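Local coordinates for protein 2-(hydroxymethyl)glutarate dehydrogenase (Eubacterium barkeri, PDB 3CKY) that catalyses the NAD-dependent interconversion of 2-formylglutarate and (S)-2-hydroxymethylglutarate, a step in the fermentation of nicotinate, at residues Gly8-Gly13 / Ile64-Pro69; Ile94-Ser99 / Ile117-Ala122; Pro123-Thr128 / Thr137-Ala142. All coordinates share one frame; numbering follows the deposited sequence.

How the interactions relate
The three contacts lie in one sheet of the Rossmann domain and follow one another across it, with the 63-66/93-96 pairing bridging the first two. They come in series along the chain, all within the NAD-binding domain. Interaction 1 pairs strands 6-10 and 63-66, interaction 2 pairs strands 93-96 and 118-125, and interaction 3 pairs strand 136-141 antiparallel with the C-terminal part of 118-125, the strand it shares with interaction 2. Centres of neighbouring contacts lie about 10 Å (1 and 2) and 11 Å (2 and 3) apart. Together the contacts lead from the probable nucleotide loop towards the probable catalytic lysine.

Interaction 1 of 3, residues Gly8-Gly13 / Ile64-Pro69; sequences GFIGLG and IFTSLP
G8 to I10 and I64 to T66 form a buried parallel strand pairing in the middle of the Rossmann sheet, at the step where the chain, having laid down strands on one flank, returns to build the other. The backbone ladder is short. F65 N donates to G8 O at 2.8 Å and almost straight (172°), and I10 N answers by donating to F65 O at 3.0 Å. On one face F9 and F65 lie side by side, pointing the same way. Their ring planes are only 19° apart but slid so far, with centroids separated by 5.3 Å, that the rings barely overlap. The closest touch is made instead by F9 CE2 against F65 CB at 3.7 Å, and helix 16-25 packs on the F9 side chain. The other face carries I10 and I64, whose methyls I10 CD1 and I64 CG2 meet at 3.5 Å. I10 reaches that far because its chain is extended at chi2 (173°).

Beyond I10 the strands part, and the ladder changes from backbone to side chain. T66 holds OG1 anti to its backbone N, and from there the hydroxyl donates to I10 O at 3.1 Å, in the carbonyl plane and on a lone pair. A water nearby accepts from S67 N, 3.0 Å from the water oxygen. At G11 a side chain would be jammed against I10 O, so the tight exit into the loop, probably part of the glycine-rich NAD-binding turn, depends on a bare backbone. The chemistry implies that, where strand pairing runs out, a side-chain hydroxyl takes over the last carbonyl, with a water close by, at the root of that turn.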
ATOM      1  N   GLY A   8     -23.397 -34.599  14.250  1.00 72.51           N
ATOM      2  CA  GLY A   8     -24.317 -33.474  14.356  1.00 72.56           C
ATOM      3  C   GLY A   8     -23.974 -32.370  13.376  1.00 72.54           C
ATOM      4  O   GLY A   8     -22.808 -32.165  13.032  1.00 72.26           O
ATOM      5  N   PHE A   9     -25.001 -31.659  12.927  1.00 72.76           N
ATOM      6  CA  PHE A   9     -24.840 -30.535  12.012  1.00 73.01           C
ATOM      7  C   PHE A   9     -25.546 -29.294  12.551  1.00 73.24           C
ATOM      8  O   PHE A   9     -26.778 -29.235  12.590  1.00 73.22           O
ATOM      9  CB  PHE A   9     -25.402 -30.886  10.634  1.00 72.77           C
ATOM     10  CG  PHE A   9     -24.501 -31.764   9.821  1.00 72.69           C
ATOM     11  CD1 PHE A   9     -24.591 -33.148   9.906  1.00 72.46           C
ATOM     12  CD2 PHE A   9     -23.558 -31.207   8.971  1.00 72.62           C
ATOM     13  CE1 PHE A   9     -23.755 -33.964   9.154  1.00 72.60           C
ATOM     14  CE2 PHE A   9     -22.718 -32.019   8.211  1.00 72.79           C
ATOM     15  CZ  PHE A   9     -22.819 -33.396   8.303  1.00 72.66           C
ATOM     16  N   ILE A  10     -24.752 -28.310  12.967  1.00 73.67           N
ATOM     17  CA  ILE A  10     -25.262 -26.995  13.347  1.00 73.97           C
ATOM     18  C   ILE A  10     -25.313 -26.135  12.089  1.00 74.17           C
ATOM     19  O   ILE A  10     -24.335 -25.465  11.729  1.00 74.13           O
ATOM     20  CB  ILE A  10     -24.393 -26.344  14.448  1.00 73.98           C
ATOM     21  CG1 ILE A  10     -24.428 -27.216  15.707  1.00 74.42           C
ATOM     22  CG2 ILE A  10     -24.896 -24.948  14.786  1.00 73.69           C
ATOM     23  CD1 ILE A  10     -23.482 -26.778  16.784  1.00 74.56           C
ATOM     24  N   GLY A  11     -26.471 -26.169  11.429  1.00 74.34           N
ATOM     25  CA  GLY A  11     -26.647 -25.570  10.108  1.00 74.52           C
ATOM     26  C   GLY A  11     -26.492 -26.591   8.989  1.00 74.67           C
ATOM     27  O   GLY A  11     -25.684 -27.516   9.087  1.00 74.62           O
ATOM     28  N   LEU A  12     -27.282 -26.412   7.931  1.00 75.05           N
ATOM     29  CA  LEU A  12     -27.294 -27.302   6.770  1.00 75.31           C
ATOM     30  C   LEU A  12     -27.366 -26.468   5.496  1.00 75.46           C
ATOM     31  O   LEU A  12     -28.411 -26.399   4.842  1.00 75.44           O
ATOM     32  CB  LEU A  12     -28.499 -28.250   6.827  1.00 75.47           C
ATOM     33  CG  LEU A  12     -28.467 -29.410   7.820  1.00 75.51           C
ATOM     34  CD1 LEU A  12     -29.868 -29.998   7.973  1.00 75.73           C
ATOM     35  CD2 LEU A  12     -27.469 -30.468   7.371  1.00 75.69           C
ATOM     36  N   GLY A  13     -26.257 -25.829   5.150  1.00 75.75           N
ATOM     37  CA  GLY A  13     -26.218 -24.984   3.967  1.00 75.84           C
ATOM     38  C   GLY A  13     -26.042 -25.779   2.686  1.00 76.01           C
ATOM     39  O   GLY A  13     -26.421 -26.953   2.604  1.00 76.02           O
ATOM     40  N   ILE A  64     -19.488 -32.805  15.724  1.00 66.26           N
ATOM     41  CA  ILE A  64     -20.408 -31.772  15.262  1.00 66.33           C
ATOM     42  C   ILE A  64     -19.734 -30.931  14.176  1.00 66.37           C
ATOM     43  O   ILE A  64     -18.614 -30.448  14.350  1.00 66.18           O
ATOM     44  CB  ILE A  64     -20.860 -30.849  16.420  1.00 66.34           C
ATOM     45  CG1 ILE A  64     -21.492 -31.667  17.551  1.00 66.34           C
ATOM     46  CG2 ILE A  64     -21.856 -29.812  15.916  1.00 66.27           C
ATOM     47  CD1 ILE A  64     -21.632 -30.896  18.845  1.00 66.22           C
ATOM     48  N   PHE A  65     -20.429 -30.780  13.055  1.00 66.45           N
ATOM     49  CA  PHE A  65     -19.958 -29.971  11.952  1.00 66.49           C
ATOM     50  C   PHE A  65     -20.681 -28.640  11.949  1.00 66.65           C
ATOM     51  O   PHE A  65     -21.887 -28.569  12.192  1.00 66.52           O
ATOM     52  CB  PHE A  65     -20.200 -30.685  10.625  1.00 66.35           C
ATOM     53  CG  PHE A  65     -19.313 -31.867  10.413  1.00 66.26           C
ATOM     54  CD1 PHE A  65     -19.710 -33.131  10.827  1.00 66.56           C
ATOM     55  CD2 PHE A  65     -18.077 -31.720   9.810  1.00 66.04           C
ATOM     56  CE1 PHE A  65     -18.888 -34.233  10.636  1.00 66.39           C
ATOM     57  CE2 PHE A  65     -17.253 -32.813   9.612  1.00 66.14           C
ATOM     58  CZ  PHE A  65     -17.659 -34.073  10.024  1.00 66.19           C
ATOM     59  N   THR A  66     -19.924 -27.581  11.680  1.00 66.88           N
ATOM     60  CA  THR A  66     -20.494 -26.263  11.487  1.00 66.89           C
ATOM     61  C   THR A  66     -19.668 -25.475  10.486  1.00 66.83           C
ATOM     62  O   THR A  66     -18.472 -25.710  10.334  1.00 66.91           O
ATOM     63  CB  THR A  66     -20.594 -25.485  12.824  1.00 67.06           C
ATOM     64  OG1 THR A  66     -21.559 -24.438  12.694  1.00 67.30           O
ATOM     65  CG2 THR A  66     -19.241 -24.909  13.239  1.00 66.93           C
ATOM     66  N   SER A  67     -20.334 -24.560   9.794  1.00 66.85           N
ATOM     67  CA  SER A  67     -19.687 -23.595   8.924  1.00 66.89           C
ATOM     68  C   SER A  67     -20.483 -22.292   9.001  1.00 66.93           C
ATOM     69  O   SER A  67     -21.571 -22.180   8.427  1.00 66.90           O
ATOM     70  CB  SER A  67     -19.630 -24.110   7.485  1.00 66.93           C
ATOM     71  OG  SER A  67     -18.964 -23.179   6.648  1.00 67.29           O
ATOM     72  N   LEU A  68     -19.942 -21.322   9.732  1.00 66.78           N
ATOM     73  CA  LEU A  68     -20.627 -20.065  10.004  1.00 66.65           C
ATOM     74  C   LEU A  68     -19.940 -18.919   9.251  1.00 66.60           C
ATOM     75  O   LEU A  68     -18.807 -19.080   8.787  1.00 66.58           O
ATOM     76  CB  LEU A  68     -20.661 -19.823  11.519  1.00 66.64           C
ATOM     77  CG  LEU A  68     -21.365 -20.943  12.319  1.00 66.61           C
ATOM     78  CD1 LEU A  68     -21.128 -20.839  13.823  1.00 65.34           C
ATOM     79  CD2 LEU A  68     -22.859 -20.939  12.028  1.00 65.76           C
ATOM     80  N   PRO A  69     -20.635 -17.776   9.081  1.00 66.49           N
ATOM     81  CA  PRO A  69     -20.122 -16.690   8.216  1.00 66.48           C
ATOM     82  C   PRO A  69     -18.864 -15.952   8.703  1.00 66.38           C
ATOM     83  O   PRO A  69     -18.074 -15.492   7.878  1.00 66.38           O
ATOM     84  CB  PRO A  69     -21.306 -15.705   8.140  1.00 66.43           C
ATOM     85  CG  PRO A  69     -22.486 -16.457   8.632  1.00 66.45           C
ATOM     86  CD  PRO A  69     -21.959 -17.434   9.632  1.00 66.45           C
TER
HETATM   87  O   HOH W   1     -23.349 -24.615   9.594  1.00 58.22           O

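Interaction 2 of 3, residues Ile94-Ser99 / Ile117-Ala122; sequences IVDMSS and IDYVDA
Strand 93-96 and strand 118-125 are the two parallel arms of a beta-alpha-beta unit closed by helix 102-114, and I94 to M97 run in register with Y119 to A122. Four backbone bonds stitch them: I94 N to D118 O, V120 N to I94 O, D96 N to V120 O and A122 N to D96 O. On one face V95 CG1 presses on A122 CB at 3.3 Å, closer than two methyl groups normally sit. On the other, I94 CG2 touches Y119 CE1 at 3.6 Å. Both Y119 and D96 hold CG anti to the backbone N, bringing phenol and carboxylate together over their strands. Y119 OH donates to D96 OD2 at 2.7 Å. The oxygen lies in the ring plane at its edge, whereas the hydroxyl arrives from above the carboxylate plane, the two planes being turned 81° apart. D96 OD1 accepts from S98 N at 3.0 Å, closing an Asx turn, and from S98 OG on the syn lone pair of the carboxylate oxygen. An alanine in place of the aspartate would probably leave Y119 OH without its buried acceptor and set the S98 turn free to shift. S98 OG in turn accepts from L68 N. Parallel strands joined by such a crossover, their C-terminal ends facing the cofactor, where S99 is a probable NAD-binding residue, are typical of the Rossmann fold.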
ATOM      1  N   ILE A  94     -15.757 -30.714  17.965  1.00 65.15           N
ATOM      2  CA  ILE A  94     -16.379 -29.731  17.083  1.00 65.16           C
ATOM      3  C   ILE A  94     -15.478 -29.548  15.870  1.00 64.99           C
ATOM      4  O   ILE A  94     -14.283 -29.310  16.019  1.00 65.02           O
ATOM      5  CB  ILE A  94     -16.534 -28.349  17.749  1.00 65.26           C
ATOM      6  CG1 ILE A  94     -17.181 -28.458  19.140  1.00 65.92           C
ATOM      7  CG2 ILE A  94     -17.330 -27.416  16.839  1.00 64.87           C
ATOM      8  CD1 ILE A  94     -18.588 -29.031  19.148  1.00 66.88           C
ATOM      9  N   VAL A  95     -16.050 -29.669  14.677  1.00 65.00           N
ATOM     10  CA  VAL A  95     -15.310 -29.466  13.432  1.00 64.72           C
ATOM     11  C   VAL A  95     -15.823 -28.205  12.758  1.00 64.72           C
ATOM     12  O   VAL A  95     -16.880 -28.210  12.134  1.00 64.67           O
ATOM     13  CB  VAL A  95     -15.454 -30.661  12.480  1.00 64.82           C
ATOM     14  CG1 VAL A  95     -14.665 -30.405  11.204  1.00 64.19           C
ATOM     15  CG2 VAL A  95     -14.988 -31.947  13.168  1.00 63.98           C
ATOM     16  N   ASP A  96     -15.063 -27.123  12.921  1.00 64.69           N
ATOM     17  CA  ASP A  96     -15.435 -25.807  12.425  1.00 64.47           C
ATOM     18  C   ASP A  96     -14.862 -25.586  11.025  1.00 64.20           C
ATOM     19  O   ASP A  96     -13.655 -25.482  10.841  1.00 63.98           O
ATOM     20  CB  ASP A  96     -14.930 -24.727  13.385  1.00 64.47           C
ATOM     21  CG  ASP A  96     -15.574 -23.370  13.146  1.00 64.99           C
ATOM     22  OD1 ASP A  96     -16.294 -23.186  12.143  1.00 65.78           O
ATOM     23  OD2 ASP A  96     -15.354 -22.476  13.982  1.00 66.13           O
ATOM     24  N   MET A  97     -15.746 -25.520  10.039  1.00 64.02           N
ATOM     25  CA  MET A  97     -15.344 -25.342   8.650  1.00 64.19           C
ATOM     26  C   MET A  97     -15.505 -23.886   8.226  1.00 63.58           C
ATOM     27  O   MET A  97     -15.360 -23.559   7.046  1.00 63.39           O
ATOM     28  CB  MET A  97     -16.178 -26.251   7.747  1.00 64.20           C
ATOM     29  CG  MET A  97     -16.100 -27.706   8.131  1.00 64.84           C
ATOM     30  SD  MET A  97     -17.159 -28.724   7.106  1.00 66.30           S
ATOM     31  CE  MET A  97     -18.762 -28.422   7.892  1.00 66.94           C
ATOM     32  N   SER A  98     -15.804 -23.021   9.198  1.00 62.94           N
ATOM     33  CA  SER A  98     -15.976 -21.603   8.956  1.00 62.69           C
ATOM     34  C   SER A  98     -14.719 -20.956   8.411  1.00 62.13           C
ATOM     35  O   SER A  98     -13.594 -21.316   8.779  1.00 62.06           O
ATOM     36  CB  SER A  98     -16.367 -20.868  10.240  1.00 62.51           C
ATOM     37  OG  SER A  98     -17.523 -21.429  10.829  1.00 62.78           O
ATOM     38  N   SER A  99     -14.931 -19.978   7.546  1.00 61.46           N
ATOM     39  CA  SER A  99     -13.844 -19.204   7.005  1.00 61.44           C
ATOM     40  C   SER A  99     -13.415 -18.107   8.005  1.00 61.09           C
ATOM     41  O   SER A  99     -13.910 -16.984   7.969  1.00 60.52           O
ATOM     42  CB  SER A  99     -14.255 -18.622   5.666  1.00 61.32           C
ATOM     43  OG  SER A  99     -13.177 -17.912   5.105  1.00 63.86           O
ATOM     44  N   ILE A 117     -13.843 -30.401  25.575  1.00 64.24           N
ATOM     45  CA  ILE A 117     -14.316 -30.487  24.196  1.00 64.27           C
ATOM     46  C   ILE A 117     -13.159 -30.201  23.242  1.00 64.20           C
ATOM     47  O   ILE A 117     -12.420 -29.232  23.425  1.00 64.16           O
ATOM     48  CB  ILE A 117     -15.449 -29.470  23.925  1.00 64.27           C
ATOM     49  CG1 ILE A 117     -16.631 -29.717  24.872  1.00 64.36           C
ATOM     50  CG2 ILE A 117     -15.897 -29.542  22.458  1.00 64.04           C
ATOM     51  CD1 ILE A 117     -17.573 -28.543  24.978  1.00 64.20           C
ATOM     52  N   ASP A 118     -13.000 -31.047  22.230  1.00 64.09           N
ATOM     53  CA  ASP A 118     -11.980 -30.826  21.208  1.00 64.15           C
ATOM     54  C   ASP A 118     -12.548 -29.942  20.102  1.00 64.04           C
ATOM     55  O   ASP A 118     -13.640 -30.198  19.602  1.00 64.19           O
ATOM     56  CB  ASP A 118     -11.499 -32.157  20.624  1.00 64.23           C
ATOM     57  CG  ASP A 118     -10.739 -32.991  21.628  1.00 64.42           C
ATOM     58  OD1 ASP A 118      -9.865 -32.427  22.318  1.00 65.38           O
ATOM     59  OD2 ASP A 118     -11.008 -34.212  21.727  1.00 65.41           O
ATOM     60  N   TYR A 119     -11.809 -28.897  19.742  1.00 63.89           N
ATOM     61  CA  TYR A 119     -12.249 -27.942  18.734  1.00 63.81           C
ATOM     62  C   TYR A 119     -11.243 -27.904  17.579  1.00 63.76           C
ATOM     63  O   TYR A 119     -10.074 -27.559  17.781  1.00 63.65           O
ATOM     64  CB  TYR A 119     -12.388 -26.548  19.353  1.00 63.69           C
ATOM     65  CG  TYR A 119     -13.324 -25.642  18.586  1.00 63.71           C
ATOM     66  CD1 TYR A 119     -14.641 -25.466  19.001  1.00 63.29           C
ATOM     67  CD2 TYR A 119     -12.898 -24.973  17.435  1.00 63.19           C
ATOM     68  CE1 TYR A 119     -15.515 -24.648  18.302  1.00 63.77           C
ATOM     69  CE2 TYR A 119     -13.771 -24.137  16.725  1.00 63.48           C
ATOM     70  CZ  TYR A 119     -15.080 -23.983  17.165  1.00 63.87           C
ATOM     71  OH  TYR A 119     -15.961 -23.165  16.493  1.00 64.01           O
ATOM     72  N   VAL A 120     -11.688 -28.260  16.375  1.00 63.64           N
ATOM     73  CA  VAL A 120     -10.770 -28.383  15.240  1.00 63.67           C
ATOM     74  C   VAL A 120     -11.233 -27.550  14.055  1.00 63.43           C
ATOM     75  O   VAL A 120     -12.416 -27.536  13.703  1.00 63.17           O
ATOM     76  CB  VAL A 120     -10.561 -29.875  14.805  1.00 63.99           C
ATOM     77  CG1 VAL A 120     -10.675 -30.812  15.999  1.00 62.87           C
ATOM     78  CG2 VAL A 120     -11.540 -30.284  13.719  1.00 64.90           C
ATOM     79  N   ASP A 121     -10.292 -26.829  13.458  1.00 63.51           N
ATOM     80  CA  ASP A 121     -10.561 -26.123  12.213  1.00 63.40           C
ATOM     81  C   ASP A 121     -10.379 -27.113  11.077  1.00 63.29           C
ATOM     82  O   ASP A 121      -9.352 -27.783  10.995  1.00 63.04           O
ATOM     83  CB  ASP A 121      -9.661 -24.893  12.023  1.00 63.44           C
ATOM     84  CG  ASP A 121      -8.177 -25.204  12.164  1.00 63.13           C
ATOM     85  OD1 ASP A 121      -7.804 -25.787  13.203  1.00 64.57           O
ATOM     86  OD2 ASP A 121      -7.393 -24.848  11.261  1.00 60.52           O
ATOM     87  N   ALA A 122     -11.396 -27.222  10.228  1.00 63.38           N
ATOM     88  CA  ALA A 122     -11.351 -28.125   9.069  1.00 63.56           C
ATOM     89  C   ALA A 122     -12.012 -27.470   7.853  1.00 63.51           C
ATOM     90  O   ALA A 122     -12.977 -27.989   7.298  1.00 63.59           O
ATOM     91  CB  ALA A 122     -12.023 -29.450   9.396  1.00 63.34           C
TER

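Interaction 3 of 3, residues Pro123-Thr128 / Thr137-Ala142; sequences PVSGGT and TIMVGA
M139 sets CG beside its backbone N (chi1 -63°) and then bends at both chi2 and chi3, which swings the methyl CE back across the strand pair to 3.1 Å from P123 O. S125 has OG between the backbone N and the carbonyl carbon (chi1 58°), which rests the hydroxyl oxygen OG against T137 CB at 3.4 Å. These two groups lie on an antiparallel pairing between the end of strand 118-125 and strand 136-141. S125 and T137 are the hydrogen-bonded pair, with S125 N donating to T137 O at 2.8 Å and T137 N returning a bond to S125 O at 2.9 Å. V124 and I138 form the non-hydrogen-bonded pair beside it, their side chains pointing the same way and touching CG1 to CG1 at 3.7 Å. The ladder continues at M139 N, which donates to P123 O at 3.0 Å and nearly straight (176°). P123 CD lies 3.2 Å from M139 O.

Beyond S125 the chain turns at G126 and enters the short helix that follows, within a proline-valine-serine-glycine-glycine sequence that in related beta-hydroxyacid dehydrogenases helps to form the substrate site. K174, the probable catalytic lysine of helix 169-197, bonds through NZ to V124 O and packs on S125 and M139. M139 also meets I208 of the second subunit. The backbone thus divides its labour: inward-facing N-H and C=O groups fasten the two strands, while the outward carbonyl of V124 remains available to hold K174 NZ, so that the pairing probably helps to position K174.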
ATOM      1  N   PRO A 123     -11.487 -26.321   7.429  1.00 63.56           N
ATOM      2  CA  PRO A 123     -12.030 -25.705   6.225  1.00 63.74           C
ATOM      3  C   PRO A 123     -11.843 -26.613   4.999  1.00 63.87           C
ATOM      4  O   PRO A 123     -10.911 -27.430   4.945  1.00 63.51           O
ATOM      5  CB  PRO A 123     -11.209 -24.427   6.085  1.00 63.76           C
ATOM      6  CG  PRO A 123      -9.968 -24.689   6.849  1.00 63.55           C
ATOM      7  CD  PRO A 123     -10.370 -25.549   7.986  1.00 63.55           C
ATOM      8  N   VAL A 124     -12.749 -26.478   4.041  1.00 64.03           N
ATOM      9  CA  VAL A 124     -12.780 -27.365   2.897  1.00 64.28           C
ATOM     10  C   VAL A 124     -12.670 -26.585   1.592  1.00 64.66           C
ATOM     11  O   VAL A 124     -12.933 -25.377   1.554  1.00 64.83           O
ATOM     12  CB  VAL A 124     -14.085 -28.177   2.866  1.00 64.39           C
ATOM     13  CG1 VAL A 124     -14.308 -28.881   4.198  1.00 63.48           C
ATOM     14  CG2 VAL A 124     -15.264 -27.272   2.511  1.00 64.14           C
ATOM     15  N   SER A 125     -12.257 -27.280   0.533  1.00 64.78           N
ATOM     16  CA  SER A 125     -12.364 -26.753  -0.824  1.00 64.89           C
ATOM     17  C   SER A 125     -12.975 -27.810  -1.743  1.00 65.02           C
ATOM     18  O   SER A 125     -12.958 -29.001  -1.425  1.00 65.23           O
ATOM     19  CB  SER A 125     -11.003 -26.291  -1.340  1.00 64.93           C
ATOM     20  OG  SER A 125     -10.059 -27.339  -1.326  1.00 65.40           O
ATOM     21  N   GLY A 126     -13.532 -27.362  -2.867  1.00 65.08           N
ATOM     22  CA  GLY A 126     -14.209 -28.244  -3.823  1.00 65.05           C
ATOM     23  C   GLY A 126     -15.627 -27.803  -4.159  1.00 65.16           C
ATOM     24  O   GLY A 126     -16.210 -28.265  -5.144  1.00 65.06           O
ATOM     25  N   GLY A 127     -16.195 -26.934  -3.327  1.00 65.18           N
ATOM     26  CA  GLY A 127     -17.514 -26.370  -3.582  1.00 65.24           C
ATOM     27  C   GLY A 127     -18.633 -27.357  -3.331  1.00 65.24           C
ATOM     28  O   GLY A 127     -18.417 -28.415  -2.731  1.00 65.34           O
ATOM     29  N   THR A 128     -19.827 -26.993  -3.792  1.00 65.17           N
ATOM     30  CA  THR A 128     -21.033 -27.798  -3.590  1.00 65.29           C
ATOM     31  C   THR A 128     -21.002 -29.074  -4.418  1.00 65.29           C
ATOM     32  O   THR A 128     -21.498 -30.110  -3.979  1.00 65.51           O
ATOM     33  CB  THR A 128     -22.322 -27.004  -3.937  1.00 65.25           C
ATOM     34  OG1 THR A 128     -22.147 -26.318  -5.181  1.00 65.65           O
ATOM     35  CG2 THR A 128     -22.646 -25.991  -2.840  1.00 64.87           C
ATOM     36  N   THR A 137     -11.687 -31.452  -0.600  1.00 61.74           N
ATOM     37  CA  THR A 137     -10.379 -31.411   0.055  1.00 61.81           C
ATOM     38  C   THR A 137     -10.575 -30.757   1.403  1.00 61.64           C
ATOM     39  O   THR A 137     -11.164 -29.688   1.493  1.00 61.77           O
ATOM     40  CB  THR A 137      -9.336 -30.652  -0.776  1.00 61.74           C
ATOM     41  OG1 THR A 137      -9.090 -31.384  -1.980  1.00 61.45           O
ATOM     42  CG2 THR A 137      -8.025 -30.499  -0.010  1.00 61.66           C
ATOM     43  N   ILE A 138     -10.113 -31.422   2.451  1.00 61.91           N
ATOM     44  CA  ILE A 138     -10.325 -30.966   3.817  1.00 61.98           C
ATOM     45  C   ILE A 138      -8.980 -30.752   4.499  1.00 62.15           C
ATOM     46  O   ILE A 138      -8.160 -31.669   4.565  1.00 62.02           O
ATOM     47  CB  ILE A 138     -11.192 -31.961   4.614  1.00 62.12           C
ATOM     48  CG1 ILE A 138     -12.544 -32.176   3.893  1.00 62.24           C
ATOM     49  CG2 ILE A 138     -11.397 -31.465   6.052  1.00 61.80           C
ATOM     50  CD1 ILE A 138     -13.527 -33.101   4.610  1.00 61.87           C
ATOM     51  N   MET A 139      -8.763 -29.530   4.994  1.00 62.19           N
ATOM     52  CA  MET A 139      -7.499 -29.151   5.605  1.00 62.46           C
ATOM     53  C   MET A 139      -7.709 -29.006   7.116  1.00 62.42           C
ATOM     54  O   MET A 139      -8.431 -28.118   7.564  1.00 62.43           O
ATOM     55  CB  MET A 139      -6.996 -27.849   4.985  1.00 62.42           C
ATOM     56  CG  MET A 139      -6.680 -27.948   3.471  1.00 62.96           C
ATOM     57  SD  MET A 139      -7.178 -26.484   2.483  1.00 64.27           S
ATOM     58  CE  MET A 139      -8.962 -26.577   2.693  1.00 64.20           C
ATOM     59  N   VAL A 140      -7.055 -29.875   7.892  1.00 62.45           N
ATOM     60  CA  VAL A 140      -7.356 -30.022   9.317  1.00 62.40           C
ATOM     61  C   VAL A 140      -6.232 -29.536  10.229  1.00 62.46           C
ATOM     62  O   VAL A 140      -5.074 -29.910  10.055  1.00 62.57           O
ATOM     63  CB  VAL A 140      -7.666 -31.499   9.670  1.00 62.47           C
ATOM     64  CG1 VAL A 140      -8.095 -31.620  11.135  1.00 61.76           C
ATOM     65  CG2 VAL A 140      -8.744 -32.058   8.744  1.00 61.59           C
ATOM     66  N   GLY A 141      -6.601 -28.698  11.196  1.00 62.54           N
ATOM     67  CA  GLY A 141      -5.706 -28.262  12.263  1.00 62.60           C
ATOM     68  C   GLY A 141      -6.142 -28.917  13.553  1.00 62.64           C
ATOM     69  O   GLY A 141      -7.215 -28.621  14.063  1.00 62.66           O
ATOM     70  N   ALA A 142      -5.317 -29.820  14.079  1.00 62.79           N
ATOM     71  CA  ALA A 142      -5.675 -30.577  15.280  1.00 62.79           C
ATOM     72  C   ALA A 142      -4.478 -31.325  15.841  1.00 62.83           C
ATOM     73  O   ALA A 142      -3.419 -31.359  15.224  1.00 62.83           O
ATOM     74  CB  ALA A 142      -6.804 -31.551  14.962  1.00 62.58           C
TER